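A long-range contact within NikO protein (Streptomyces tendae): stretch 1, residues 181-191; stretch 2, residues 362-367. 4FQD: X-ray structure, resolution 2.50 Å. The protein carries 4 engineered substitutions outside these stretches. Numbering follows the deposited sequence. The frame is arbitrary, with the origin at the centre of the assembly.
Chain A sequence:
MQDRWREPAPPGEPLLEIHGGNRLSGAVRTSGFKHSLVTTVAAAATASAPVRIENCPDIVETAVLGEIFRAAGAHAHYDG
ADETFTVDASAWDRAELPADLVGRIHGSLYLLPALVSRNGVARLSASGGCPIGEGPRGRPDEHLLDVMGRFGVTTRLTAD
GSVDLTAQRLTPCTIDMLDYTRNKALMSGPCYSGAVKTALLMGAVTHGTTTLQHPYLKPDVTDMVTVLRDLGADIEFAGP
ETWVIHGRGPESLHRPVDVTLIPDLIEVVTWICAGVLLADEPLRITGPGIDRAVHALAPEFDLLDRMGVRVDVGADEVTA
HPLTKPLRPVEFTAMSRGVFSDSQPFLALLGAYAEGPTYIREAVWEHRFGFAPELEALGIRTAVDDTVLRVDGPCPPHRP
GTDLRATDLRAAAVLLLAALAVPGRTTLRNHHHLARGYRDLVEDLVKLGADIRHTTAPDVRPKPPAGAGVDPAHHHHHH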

# COMPACT_ATOMS: atom_id res chain seq x y z
N THR A 181 0.02 -3.82 17.98
CA THR A 181 0.13 -3.39 16.59
C THR A 181 -0.59 -2.06 16.40
O THR A 181 -1.57 -1.78 17.08
CB THR A 181 -0.48 -4.42 15.62
OG1 THR A 181 -1.90 -4.51 15.84
CG2 THR A 181 0.14 -5.79 15.83
N ARG A 182 -0.09 -1.23 15.49
CA ARG A 182 -0.73 0.05 15.20
C ARG A 182 -2.05 -0.17 14.48
O ARG A 182 -3.08 0.40 14.85
CB ARG A 182 0.18 0.95 14.36
CG ARG A 182 -0.47 2.27 13.98
CD ARG A 182 0.38 3.07 12.99
NE ARG A 182 1.61 3.57 13.59
CZ ARG A 182 2.82 3.10 13.29
NH1 ARG A 182 2.96 2.12 12.41
NH2 ARG A 182 3.89 3.62 13.88
N ASN A 183 -2.03 -1.00 13.44
CA ASN A 183 -3.23 -1.34 12.69
C ASN A 183 -3.58 -2.82 12.86
O ASN A 183 -2.80 -3.69 12.46
CB ASN A 183 -3.06 -1.00 11.21
CG ASN A 183 -4.37 -1.04 10.45
OD1 ASN A 183 -4.82 -2.10 10.02
ND2 ASN A 183 -4.98 0.13 10.27
N LYS A 184 -4.74 -3.08 13.44
CA LYS A 184 -5.16 -4.45 13.75
C LYS A 184 -5.44 -5.27 12.50
O LYS A 184 -5.10 -6.45 12.44
CB LYS A 184 -6.41 -4.43 14.63
CG LYS A 184 -6.35 -3.45 15.80
CD LYS A 184 -5.80 -4.09 17.06
CE LYS A 184 -5.83 -3.10 18.21
NZ LYS A 184 -5.39 -3.70 19.50
N ALA A 185 -6.06 -4.64 11.51
CA ALA A 185 -6.41 -5.32 10.27
C ALA A 185 -5.17 -5.66 9.45
O ALA A 185 -5.07 -6.74 8.87
CB ALA A 185 -7.38 -4.47 9.45
N LEU A 186 -4.23 -4.72 9.40
CA LEU A 186 -3.00 -4.91 8.65
C LEU A 186 -2.03 -5.78 9.45
O LEU A 186 -1.09 -6.35 8.89
CB LEU A 186 -2.36 -3.56 8.34
CG LEU A 186 -1.34 -3.53 7.20
CD1 LEU A 186 -2.03 -3.77 5.86
CD2 LEU A 186 -0.57 -2.22 7.19
N MET A 187 -2.27 -5.87 10.76
CA MET A 187 -1.40 -6.58 11.68
C MET A 187 0.03 -6.07 11.59
O MET A 187 0.97 -6.83 11.37
CB MET A 187 -1.43 -8.09 11.43
CG MET A 187 -2.81 -8.72 11.60
SD MET A 187 -2.73 -10.52 11.55
CE MET A 187 -4.44 -10.95 11.81
N SER A 188 0.19 -4.76 11.77
CA SER A 188 1.50 -4.13 11.64
C SER A 188 1.72 -3.06 12.71
O SER A 188 0.78 -2.37 13.11
CB SER A 188 1.66 -3.52 10.25
OG SER A 188 2.94 -2.94 10.09
N GLY A 189 2.96 -2.94 13.16
CA GLY A 189 3.31 -1.96 14.17
C GLY A 189 4.74 -2.09 14.63
O GLY A 189 5.35 -3.15 14.49
N PRO A 190 5.30 -1.01 15.20
CA PRO A 190 6.68 -1.00 15.68
C PRO A 190 6.87 -1.80 16.98
O PRO A 190 7.99 -2.16 17.31
CB PRO A 190 6.95 0.48 15.93
CG PRO A 190 5.61 1.04 16.26
CD PRO A 190 4.63 0.28 15.42
N CYS A 191 5.77 -2.07 17.68
CA CYS A 191 5.82 -2.79 18.95
C CYS A 191 5.44 -4.27 18.77
O CYS A 191 5.49 -5.05 19.72
CB CYS A 191 4.88 -2.13 19.97
SG CYS A 191 5.21 -0.36 20.26
N GLU A 362 5.25 3.22 4.49
CA GLU A 362 5.82 2.66 5.71
C GLU A 362 4.73 2.43 6.76
O GLU A 362 4.04 3.36 7.16
CB GLU A 362 6.89 3.60 6.27
CG GLU A 362 7.42 3.20 7.63
CD GLU A 362 8.20 1.91 7.59
OE1 GLU A 362 9.17 1.83 6.81
OE2 GLU A 362 7.83 0.97 8.33
N ALA A 363 4.59 1.18 7.20
CA ALA A 363 3.56 0.84 8.17
C ALA A 363 4.13 0.17 9.42
O ALA A 363 3.42 -0.52 10.14
CB ALA A 363 2.49 -0.04 7.54
N VAL A 364 5.42 0.36 9.66
CA VAL A 364 6.07 -0.17 10.85
C VAL A 364 6.83 0.93 11.59
O VAL A 364 6.41 1.38 12.65
CB VAL A 364 7.04 -1.32 10.52
CG1 VAL A 364 7.70 -1.84 11.79
CG2 VAL A 364 6.31 -2.45 9.81
N TRP A 365 7.95 1.36 11.01
CA TRP A 365 8.78 2.39 11.63
C TRP A 365 8.59 3.76 10.98
O TRP A 365 9.25 4.08 9.99
CB TRP A 365 10.26 2.00 11.60
CG TRP A 365 10.58 0.86 12.50
CD1 TRP A 365 10.95 -0.40 12.13
CD2 TRP A 365 10.55 0.87 13.93
NE1 TRP A 365 11.16 -1.18 13.25
CE2 TRP A 365 10.92 -0.42 14.37
CE3 TRP A 365 10.25 1.84 14.89
CZ2 TRP A 365 11.00 -0.76 15.71
CZ3 TRP A 365 10.33 1.50 16.23
CH2 TRP A 365 10.70 0.21 16.63
N GLU A 366 7.68 4.54 11.55
CA GLU A 366 7.41 5.89 11.08
C GLU A 366 8.69 6.73 10.99
O GLU A 366 9.59 6.59 11.82
CB GLU A 366 6.44 6.57 12.04
CG GLU A 366 5.84 7.84 11.52
CD GLU A 366 4.93 7.62 10.32
OE1 GLU A 366 4.35 6.52 10.19
OE2 GLU A 366 4.80 8.56 9.52
N HIS A 367 8.75 7.59 9.98
CA HIS A 367 9.87 8.51 9.81
C HIS A 367 11.22 7.82 9.64
O HIS A 367 12.14 8.02 10.44
CB HIS A 367 9.96 9.50 10.99
CG HIS A 367 8.93 10.58 10.94
ND1 HIS A 367 7.87 10.63 11.82
CD2 HIS A 367 8.79 11.64 10.12
CE1 HIS A 367 7.13 11.69 11.55
NE2 HIS A 367 7.66 12.32 10.52

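Two segments, at least 174 residues apart in sequence where they touch, meet over a small interface that buries 370 Å² in total. The nearest CA atoms across the contact are those of Gly189 and Val364, 4.7 Å apart. Ala363, Pro190 and Val364, all apolar, have the largest areas covered by the other stretch: 63, 63 and 61 Å².

One hydrogen bond crosses the contact. Ser188 OG donates to Ala363 O at 2.5 Å, a very short distance. The serine side chain is in the t rotamer and its CA-to-CB bond points toward the other stretch. A small hydroxyl suits this buried position, because it reaches a backbone carbonyl without filling much space.

Arg182 adds a looser polar contact. Arg182 NH1 lies 3.5 Å from Ala363 O and 3.5 Å from Val364 O. Both carbonyl oxygens sit at the edge of the guanidinium, near its plane. The positive charge therefore faces two partial negative charges, although the distances are long. The side chain extends with chi1 and chi2 both t, and the residue as a whole is exposed, which suits a charged side chain.

Apolar packing occurs at two places. In the buried part, Leu186 CD2 meets Ala363 CB at 3.8 Å; the methyl of Ala363 leaves room for the leucine branch. Elsewhere in the contact, Pro190 packs on Trp365. Pro190 CB lies 3.7 Å from the centroid of the six-membered ring of Trp365, 19° off the ring normal, in a CH-pi contact over the face. The CA-to-CB bond of Trp365 points away, but the long side chain brings the end of the indole back to the proline.

Van der Waals contacts with polar atoms fill in between. Pro190 CB lies 3.4 Å from Val364 O. Val364, with chi1 t, suits its place by offering a methyl to each of two oxygens: Val364 CG2 lies 3.4 Å from Ser188 OG, and Val364 CG1 lies 3.8 Å from Gly189 O.

Within stretch 1, Asn183 N donates to Ser188 O at 3.1 Å, and Ser188 N donates to Asn183 O at 3.2 Å. This reciprocal pair closes the turn that carries Leu186. Asn183 OD1 accepts from Leu186 N at 2.8 Å. At Gly189 an ideal CB would lie 2.6 Å from Arg182 N, so the lack of a side chain allows this close fold. In the second stretch, Glu362 OE2 accepts from Val364 N at 2.8 Å and from Trp365 N at 2.7 Å. The carboxylate thus braces the backbone that bears the valine and tryptophan.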